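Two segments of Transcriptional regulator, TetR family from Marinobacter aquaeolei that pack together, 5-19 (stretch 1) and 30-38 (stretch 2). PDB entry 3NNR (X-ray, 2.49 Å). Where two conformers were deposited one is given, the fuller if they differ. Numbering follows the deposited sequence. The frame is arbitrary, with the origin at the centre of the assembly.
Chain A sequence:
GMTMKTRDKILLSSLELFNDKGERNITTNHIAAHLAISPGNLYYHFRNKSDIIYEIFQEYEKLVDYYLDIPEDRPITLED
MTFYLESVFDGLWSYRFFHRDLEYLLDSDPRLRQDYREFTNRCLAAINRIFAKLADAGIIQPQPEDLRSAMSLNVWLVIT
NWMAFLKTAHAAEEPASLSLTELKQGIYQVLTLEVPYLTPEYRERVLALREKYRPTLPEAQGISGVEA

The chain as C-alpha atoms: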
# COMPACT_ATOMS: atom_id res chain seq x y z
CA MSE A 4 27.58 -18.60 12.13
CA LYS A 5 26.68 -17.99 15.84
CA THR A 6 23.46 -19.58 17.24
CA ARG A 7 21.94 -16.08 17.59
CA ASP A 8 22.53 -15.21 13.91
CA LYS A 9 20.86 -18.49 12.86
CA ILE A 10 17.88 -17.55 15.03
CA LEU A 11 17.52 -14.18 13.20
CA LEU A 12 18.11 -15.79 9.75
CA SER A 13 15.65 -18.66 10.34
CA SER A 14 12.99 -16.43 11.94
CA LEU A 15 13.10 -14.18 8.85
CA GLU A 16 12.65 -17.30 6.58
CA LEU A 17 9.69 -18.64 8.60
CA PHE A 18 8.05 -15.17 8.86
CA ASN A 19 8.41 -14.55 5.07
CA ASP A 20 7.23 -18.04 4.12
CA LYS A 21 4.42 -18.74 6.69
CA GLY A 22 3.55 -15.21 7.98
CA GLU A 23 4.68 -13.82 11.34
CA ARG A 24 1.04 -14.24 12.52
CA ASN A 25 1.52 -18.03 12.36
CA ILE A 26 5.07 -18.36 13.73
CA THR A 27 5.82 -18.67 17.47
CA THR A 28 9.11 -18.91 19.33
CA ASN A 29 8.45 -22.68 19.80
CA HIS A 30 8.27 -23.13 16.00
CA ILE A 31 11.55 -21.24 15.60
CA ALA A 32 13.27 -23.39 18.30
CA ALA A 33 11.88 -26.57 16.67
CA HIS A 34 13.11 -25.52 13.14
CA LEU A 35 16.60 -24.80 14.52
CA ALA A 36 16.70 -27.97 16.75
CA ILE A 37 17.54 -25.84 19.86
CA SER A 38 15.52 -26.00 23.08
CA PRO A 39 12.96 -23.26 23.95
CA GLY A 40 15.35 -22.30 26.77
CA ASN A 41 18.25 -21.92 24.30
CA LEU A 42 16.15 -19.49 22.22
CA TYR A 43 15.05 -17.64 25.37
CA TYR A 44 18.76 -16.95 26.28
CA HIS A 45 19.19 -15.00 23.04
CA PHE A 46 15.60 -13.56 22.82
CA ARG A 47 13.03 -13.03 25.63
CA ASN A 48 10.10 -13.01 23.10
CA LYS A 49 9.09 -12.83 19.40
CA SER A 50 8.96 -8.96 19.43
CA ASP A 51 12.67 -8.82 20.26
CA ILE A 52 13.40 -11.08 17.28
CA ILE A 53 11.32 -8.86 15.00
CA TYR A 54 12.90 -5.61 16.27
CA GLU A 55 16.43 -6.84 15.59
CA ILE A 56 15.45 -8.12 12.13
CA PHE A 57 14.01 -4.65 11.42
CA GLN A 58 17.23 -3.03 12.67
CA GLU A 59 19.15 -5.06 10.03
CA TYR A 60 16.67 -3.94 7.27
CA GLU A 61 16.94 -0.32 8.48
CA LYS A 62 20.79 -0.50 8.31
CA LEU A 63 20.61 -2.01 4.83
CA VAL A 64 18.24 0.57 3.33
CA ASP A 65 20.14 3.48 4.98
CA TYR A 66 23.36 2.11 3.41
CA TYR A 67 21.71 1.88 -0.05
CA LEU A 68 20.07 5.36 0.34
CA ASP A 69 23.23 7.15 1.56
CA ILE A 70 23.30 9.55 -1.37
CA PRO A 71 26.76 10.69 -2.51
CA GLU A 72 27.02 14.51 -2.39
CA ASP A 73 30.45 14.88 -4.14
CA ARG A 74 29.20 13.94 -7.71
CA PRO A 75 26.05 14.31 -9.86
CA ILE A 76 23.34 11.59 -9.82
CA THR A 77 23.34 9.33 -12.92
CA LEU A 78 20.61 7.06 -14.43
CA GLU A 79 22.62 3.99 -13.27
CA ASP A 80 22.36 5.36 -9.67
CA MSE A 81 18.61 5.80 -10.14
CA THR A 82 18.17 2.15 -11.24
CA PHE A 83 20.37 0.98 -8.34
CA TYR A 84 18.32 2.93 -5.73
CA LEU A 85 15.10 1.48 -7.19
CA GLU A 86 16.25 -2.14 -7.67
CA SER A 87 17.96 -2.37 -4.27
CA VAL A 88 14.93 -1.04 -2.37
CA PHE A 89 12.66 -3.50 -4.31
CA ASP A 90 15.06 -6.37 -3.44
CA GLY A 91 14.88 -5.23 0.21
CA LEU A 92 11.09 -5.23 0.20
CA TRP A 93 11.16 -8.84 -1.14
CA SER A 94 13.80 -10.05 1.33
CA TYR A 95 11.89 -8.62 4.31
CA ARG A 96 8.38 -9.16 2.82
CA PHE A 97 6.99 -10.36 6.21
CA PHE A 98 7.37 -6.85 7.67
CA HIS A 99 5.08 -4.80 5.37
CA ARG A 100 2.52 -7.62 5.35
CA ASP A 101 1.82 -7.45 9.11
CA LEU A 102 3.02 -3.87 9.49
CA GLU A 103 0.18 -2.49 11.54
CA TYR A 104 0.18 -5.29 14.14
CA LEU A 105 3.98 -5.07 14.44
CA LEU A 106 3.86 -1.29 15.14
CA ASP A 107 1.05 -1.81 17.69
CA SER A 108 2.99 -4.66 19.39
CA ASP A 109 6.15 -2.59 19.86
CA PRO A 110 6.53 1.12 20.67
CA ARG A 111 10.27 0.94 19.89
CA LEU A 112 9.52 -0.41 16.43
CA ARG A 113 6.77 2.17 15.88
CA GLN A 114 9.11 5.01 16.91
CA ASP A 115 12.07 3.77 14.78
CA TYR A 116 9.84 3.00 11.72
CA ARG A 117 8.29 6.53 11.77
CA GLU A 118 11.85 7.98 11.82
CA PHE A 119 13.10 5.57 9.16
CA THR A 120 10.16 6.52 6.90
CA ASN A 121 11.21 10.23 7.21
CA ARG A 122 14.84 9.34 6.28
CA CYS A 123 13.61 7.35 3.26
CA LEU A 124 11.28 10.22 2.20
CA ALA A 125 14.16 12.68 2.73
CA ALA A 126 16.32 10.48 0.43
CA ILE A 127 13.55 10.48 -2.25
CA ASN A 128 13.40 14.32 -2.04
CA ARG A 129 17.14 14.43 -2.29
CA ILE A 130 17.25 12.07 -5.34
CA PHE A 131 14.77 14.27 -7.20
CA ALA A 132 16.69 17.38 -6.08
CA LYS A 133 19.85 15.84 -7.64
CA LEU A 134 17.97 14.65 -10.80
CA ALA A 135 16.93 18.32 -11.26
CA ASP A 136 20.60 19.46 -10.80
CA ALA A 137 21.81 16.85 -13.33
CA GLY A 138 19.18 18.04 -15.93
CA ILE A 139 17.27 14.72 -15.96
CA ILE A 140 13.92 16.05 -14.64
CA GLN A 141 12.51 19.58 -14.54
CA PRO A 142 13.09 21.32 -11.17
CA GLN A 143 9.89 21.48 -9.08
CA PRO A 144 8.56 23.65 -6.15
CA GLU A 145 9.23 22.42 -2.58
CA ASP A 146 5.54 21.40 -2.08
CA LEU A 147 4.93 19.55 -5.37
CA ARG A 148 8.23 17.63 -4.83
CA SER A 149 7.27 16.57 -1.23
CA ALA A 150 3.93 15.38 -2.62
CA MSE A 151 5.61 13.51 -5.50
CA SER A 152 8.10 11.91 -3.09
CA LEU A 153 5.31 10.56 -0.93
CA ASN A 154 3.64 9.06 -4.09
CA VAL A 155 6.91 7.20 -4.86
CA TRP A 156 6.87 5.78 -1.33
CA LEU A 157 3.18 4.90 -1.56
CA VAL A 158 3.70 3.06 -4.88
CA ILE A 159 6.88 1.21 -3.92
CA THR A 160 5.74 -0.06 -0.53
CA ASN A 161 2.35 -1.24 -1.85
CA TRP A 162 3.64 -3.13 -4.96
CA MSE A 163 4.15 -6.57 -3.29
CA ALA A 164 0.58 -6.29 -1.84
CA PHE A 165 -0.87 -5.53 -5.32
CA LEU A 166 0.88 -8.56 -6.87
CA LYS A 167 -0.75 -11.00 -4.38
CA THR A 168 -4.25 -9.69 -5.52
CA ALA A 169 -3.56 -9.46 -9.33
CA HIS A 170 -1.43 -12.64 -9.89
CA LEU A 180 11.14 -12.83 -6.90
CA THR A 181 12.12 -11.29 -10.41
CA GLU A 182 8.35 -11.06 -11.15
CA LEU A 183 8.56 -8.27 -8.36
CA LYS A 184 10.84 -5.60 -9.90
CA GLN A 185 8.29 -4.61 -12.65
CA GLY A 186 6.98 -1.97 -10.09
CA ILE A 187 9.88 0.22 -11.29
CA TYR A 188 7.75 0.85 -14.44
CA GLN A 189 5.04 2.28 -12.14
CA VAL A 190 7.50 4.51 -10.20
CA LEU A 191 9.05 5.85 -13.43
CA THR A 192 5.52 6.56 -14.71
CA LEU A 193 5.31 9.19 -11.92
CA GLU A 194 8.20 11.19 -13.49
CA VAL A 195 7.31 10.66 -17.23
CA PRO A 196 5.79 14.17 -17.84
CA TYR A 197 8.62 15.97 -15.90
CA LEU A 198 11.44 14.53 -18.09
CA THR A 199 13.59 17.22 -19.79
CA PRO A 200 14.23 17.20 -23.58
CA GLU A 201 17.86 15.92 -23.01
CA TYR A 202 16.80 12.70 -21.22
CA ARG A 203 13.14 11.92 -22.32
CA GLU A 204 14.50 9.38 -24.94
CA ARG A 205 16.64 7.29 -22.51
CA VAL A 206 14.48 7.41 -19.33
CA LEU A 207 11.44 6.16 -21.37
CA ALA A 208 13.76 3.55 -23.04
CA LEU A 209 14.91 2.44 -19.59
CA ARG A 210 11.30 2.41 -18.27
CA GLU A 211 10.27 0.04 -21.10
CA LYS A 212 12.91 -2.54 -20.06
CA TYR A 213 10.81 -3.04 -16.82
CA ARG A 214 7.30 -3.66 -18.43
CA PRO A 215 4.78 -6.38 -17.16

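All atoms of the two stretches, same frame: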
# COMPACT_ATOMS: atom_id res chain seq x y z
N LYS A 5 27.04 -17.80 14.42
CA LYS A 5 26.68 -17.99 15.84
C LYS A 5 25.18 -18.32 15.95
O LYS A 5 24.37 -17.92 15.11
CB LYS A 5 27.12 -16.79 16.73
CG LYS A 5 27.59 -17.22 18.16
CD LYS A 5 26.48 -17.30 19.22
CE LYS A 5 26.75 -18.40 20.23
NZ LYS A 5 28.12 -18.33 20.78
N THR A 6 24.84 -19.12 16.97
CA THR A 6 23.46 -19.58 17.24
C THR A 6 22.42 -18.45 17.11
O THR A 6 21.36 -18.65 16.53
CB THR A 6 23.35 -20.20 18.68
OG1 THR A 6 24.25 -21.31 18.81
CG2 THR A 6 21.94 -20.69 18.98
N ARG A 7 22.75 -17.29 17.65
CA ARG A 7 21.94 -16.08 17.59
C ARG A 7 21.65 -15.63 16.15
O ARG A 7 20.52 -15.22 15.83
CB ARG A 7 22.70 -14.94 18.29
CG ARG A 7 21.96 -13.61 18.39
CD ARG A 7 22.88 -12.46 18.70
NE ARG A 7 22.09 -11.25 18.80
CZ ARG A 7 21.35 -10.90 19.88
NH1 ARG A 7 21.28 -11.67 20.99
NH2 ARG A 7 20.67 -9.77 19.85
N ASP A 8 22.68 -15.64 15.31
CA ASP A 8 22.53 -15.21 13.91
C ASP A 8 21.64 -16.19 13.12
O ASP A 8 20.88 -15.75 12.27
CB ASP A 8 23.90 -14.97 13.26
CG ASP A 8 24.64 -13.76 13.84
OD1 ASP A 8 24.01 -12.69 14.09
OD2 ASP A 8 25.87 -13.87 14.03
N LYS A 9 21.74 -17.49 13.43
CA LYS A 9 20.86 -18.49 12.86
C LYS A 9 19.42 -18.18 13.26
O LYS A 9 18.52 -18.18 12.39
CB LYS A 9 21.19 -19.92 13.32
CG LYS A 9 22.44 -20.58 12.74
CD LYS A 9 22.57 -22.04 13.28
CE LYS A 9 23.82 -22.75 12.73
NZ LYS A 9 24.07 -24.07 13.40
N ILE A 10 19.21 -17.87 14.55
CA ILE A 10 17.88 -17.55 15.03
C ILE A 10 17.26 -16.40 14.22
O ILE A 10 16.09 -16.50 13.86
CB ILE A 10 17.81 -17.23 16.56
CG1 ILE A 10 18.19 -18.44 17.41
CG2 ILE A 10 16.37 -16.79 16.95
CD1 ILE A 10 18.61 -18.08 18.81
N LEU A 11 18.02 -15.33 13.98
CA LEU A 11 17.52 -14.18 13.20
C LEU A 11 17.29 -14.59 11.74
O LEU A 11 16.28 -14.25 11.17
CB LEU A 11 18.49 -12.99 13.27
CG LEU A 11 18.64 -12.19 14.58
CD1 LEU A 11 19.93 -11.35 14.56
CD2 LEU A 11 17.41 -11.31 14.81
N LEU A 12 18.21 -15.36 11.16
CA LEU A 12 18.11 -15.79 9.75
C LEU A 12 16.89 -16.72 9.53
O LEU A 12 16.09 -16.51 8.59
CB LEU A 12 19.40 -16.50 9.30
CG LEU A 12 19.85 -16.36 7.84
CD1 LEU A 12 20.83 -17.50 7.51
CD2 LEU A 12 18.70 -16.31 6.79
N SER A 13 16.75 -17.71 10.40
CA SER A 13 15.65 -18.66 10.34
C SER A 13 14.29 -18.03 10.65
O SER A 13 13.30 -18.38 10.03
CB SER A 13 15.88 -19.86 11.25
OG SER A 13 16.89 -20.68 10.72
N SER A 14 14.25 -17.12 11.62
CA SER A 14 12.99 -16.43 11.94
C SER A 14 12.51 -15.65 10.73
O SER A 14 11.33 -15.73 10.38
CB SER A 14 13.16 -15.51 13.11
OG SER A 14 13.43 -16.27 14.24
N LEU A 15 13.42 -14.92 10.08
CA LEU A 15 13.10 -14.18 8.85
C LEU A 15 12.49 -15.11 7.76
O LEU A 15 11.48 -14.74 7.14
CB LEU A 15 14.35 -13.46 8.31
CG LEU A 15 14.26 -12.69 6.98
CD1 LEU A 15 13.29 -11.53 7.09
CD2 LEU A 15 15.66 -12.25 6.55
N GLU A 16 13.09 -16.29 7.57
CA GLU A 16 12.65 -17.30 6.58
C GLU A 16 11.24 -17.79 6.88
O GLU A 16 10.39 -17.87 5.99
CB GLU A 16 13.59 -18.53 6.54
CG GLU A 16 13.27 -19.58 5.43
CD GLU A 16 13.86 -20.97 5.71
OE1 GLU A 16 14.94 -21.07 6.33
OE2 GLU A 16 13.23 -21.96 5.28
N LEU A 17 11.00 -18.15 8.15
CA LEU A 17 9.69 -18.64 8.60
C LEU A 17 8.64 -17.52 8.53
O LEU A 17 7.57 -17.74 7.99
CB LEU A 17 9.78 -19.26 10.00
CG LEU A 17 10.55 -20.58 10.13
CD1 LEU A 17 10.85 -20.84 11.56
CD2 LEU A 17 9.82 -21.79 9.51
N PHE A 18 8.98 -16.30 8.97
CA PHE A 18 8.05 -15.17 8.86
C PHE A 18 7.67 -14.88 7.40
O PHE A 18 6.51 -14.73 7.14
CB PHE A 18 8.54 -13.87 9.54
CG PHE A 18 8.80 -13.98 11.04
CD1 PHE A 18 8.17 -14.92 11.87
CD2 PHE A 18 9.63 -13.03 11.66
CE1 PHE A 18 8.44 -14.97 13.27
CE2 PHE A 18 9.90 -13.06 13.05
CZ PHE A 18 9.29 -14.04 13.85
N ASN A 19 8.64 -14.82 6.49
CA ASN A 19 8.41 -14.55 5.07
C ASN A 19 7.58 -15.64 4.39
O ASN A 19 6.66 -15.34 3.60
CB ASN A 19 9.74 -14.45 4.28
CG ASN A 19 10.52 -13.13 4.50
OD1 ASN A 19 10.04 -12.14 5.05
ND2 ASN A 19 11.75 -13.13 4.00
N HIS A 30 8.05 -22.70 17.39
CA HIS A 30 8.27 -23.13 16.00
C HIS A 30 9.71 -22.85 15.61
O HIS A 30 10.36 -23.71 15.00
CB HIS A 30 7.38 -22.40 14.97
CG HIS A 30 5.92 -22.73 15.04
ND1 HIS A 30 5.00 -21.90 15.64
CD2 HIS A 30 5.21 -23.76 14.52
CE1 HIS A 30 3.79 -22.42 15.52
NE2 HIS A 30 3.89 -23.55 14.85
N ILE A 31 10.21 -21.66 15.97
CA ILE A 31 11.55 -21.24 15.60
C ILE A 31 12.59 -22.18 16.29
O ILE A 31 13.48 -22.69 15.65
CB ILE A 31 11.78 -19.75 15.89
CG1 ILE A 31 10.79 -18.86 15.11
CG2 ILE A 31 13.22 -19.35 15.50
CD1 ILE A 31 10.63 -17.47 15.75
N ALA A 32 12.41 -22.44 17.58
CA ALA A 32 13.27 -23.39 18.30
C ALA A 32 13.23 -24.77 17.64
O ALA A 32 14.29 -25.37 17.42
CB ALA A 32 12.86 -23.49 19.78
N ALA A 33 12.04 -25.26 17.30
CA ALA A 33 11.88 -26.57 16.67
C ALA A 33 12.61 -26.66 15.31
O ALA A 33 13.32 -27.66 15.06
CB ALA A 33 10.40 -26.94 16.52
N HIS A 34 12.48 -25.62 14.48
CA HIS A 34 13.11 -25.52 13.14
C HIS A 34 14.62 -25.61 13.30
O HIS A 34 15.27 -26.43 12.65
CB HIS A 34 12.71 -24.21 12.44
CG HIS A 34 13.21 -24.04 11.02
ND1 HIS A 34 12.61 -24.63 9.93
CD2 HIS A 34 14.19 -23.25 10.52
CE1 HIS A 34 13.23 -24.26 8.83
NE2 HIS A 34 14.19 -23.41 9.15
N LEU A 35 15.15 -24.81 14.23
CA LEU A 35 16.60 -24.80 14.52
C LEU A 35 17.13 -25.95 15.38
O LEU A 35 18.34 -26.03 15.54
CB LEU A 35 17.00 -23.47 15.15
CG LEU A 35 17.03 -22.26 14.25
CD1 LEU A 35 17.40 -21.07 15.12
CD2 LEU A 35 18.05 -22.47 13.12
N ALA A 36 16.27 -26.84 15.88
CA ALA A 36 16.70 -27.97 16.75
C ALA A 36 17.47 -27.52 18.02
O ALA A 36 18.47 -28.13 18.40
CB ALA A 36 17.49 -29.03 15.93
N ILE A 37 17.03 -26.40 18.61
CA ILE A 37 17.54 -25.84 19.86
C ILE A 37 16.36 -25.83 20.82
O ILE A 37 15.24 -25.68 20.39
CB ILE A 37 18.17 -24.40 19.71
CG1 ILE A 37 17.16 -23.33 19.27
CG2 ILE A 37 19.33 -24.45 18.74
CD1 ILE A 37 17.68 -21.89 19.48
N SER A 38 16.62 -25.99 22.11
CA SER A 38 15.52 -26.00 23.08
C SER A 38 14.84 -24.62 23.17
O SER A 38 15.43 -23.63 22.74
CB SER A 38 16.04 -26.36 24.46
OG SER A 38 16.87 -25.32 24.94

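Ile31 is the centre of the contact. Its side chain sits as a knob in a hole formed by Ile10, Ser14, Leu17 and Phe18 on the first helix. The CA-to-CB bond of Ile31 points sideways, but the end of the side chain comes nearer to the other helix. Both arms rest on Ser14: Ile31 CG2 and Ile31 CD1 lie 3.3 and 3.4 Å from Ser14 OG. Beyond it, CG2 faces Ile10, with Ile31 CG2 4.3 Å from Ile10 CG2. The CG1-CD1 arm faces Leu17 and Phe18: Ile31 CG1 lies 4.1 Å from Leu17 CD1, and Ile31 CD1 lies 4.1 Å from Phe18 CZ. A branched side chain fills such a hole on more than one side.

Ser14 is the small, polar member of that hole. Its side chain is in the m rotamer, and its hydroxyl donates a hydrogen bond to its own helix, Ser14 OG to Ile10 O at 2.7 Å. The hydroxyl can therefore lie buried against methyl groups without losing a partner. The shortest CA-CA distance in this part of the contact is also here, 6.2 Å between Ser14 CA and Ile31 CA. The small side chain fits such a close approach.

Leu35 makes the next apolar contact, one helical turn after Ile31. It points toward the first helix, with chi1 m and chi2 t. Leu35 CD1 is 3.6 Å from both Ile10 CA and Ile10 CG1, so it packs on backbone as well as side chain. Leu35 CD2 reaches Lys9 CB at 4.0 Å and Ser13 OG at 3.2 Å. Lys9 thus contributes the aliphatic base of its side chain, while its end leads away.

Ile10 spans the second stretch from Ile31 to Ile37. Besides Ile31 and Leu35 it meets Ile37, with Ile10 CD1 4.0 Å from Ile37 CD1. Ile37 follows the turn at Ala36, where a positive phi and a Schellman motif close the helix. The chain then leaves its helical path, and Ile37 still points toward the first helix. Thr6 CG2 makes a looser contact with Ile37 CD1 at 4.5 Å.

His34 lies at the more exposed side of the contact. Its side chain points toward the first helix, with chi1 t. Leu17 CD2 stands over one ring face, 4.3 Å from the centroid of the His34 ring and 20° off the normal, in a CH-pi contact. Leu17 CD1 also approaches His34 CB at 3.9 Å. Leucine thus serves both the apolar centre and the imidazole face.

The polar edge is completed by Ser13 and Glu16. Ser13 OG lies near the plane of the His34 ring, at its edge, 3.7 Å from His34 CD2. Glu16 OE1 is 3.7 Å from His34 NE2, a polar approach without a hydrogen bond. No hydrogen bond crosses between the stretches. The helices cross at 113° with axes 10.0 Å apart at closest approach, and 525 Å² is buried in total. Apolar packing accounts for most of the contacts.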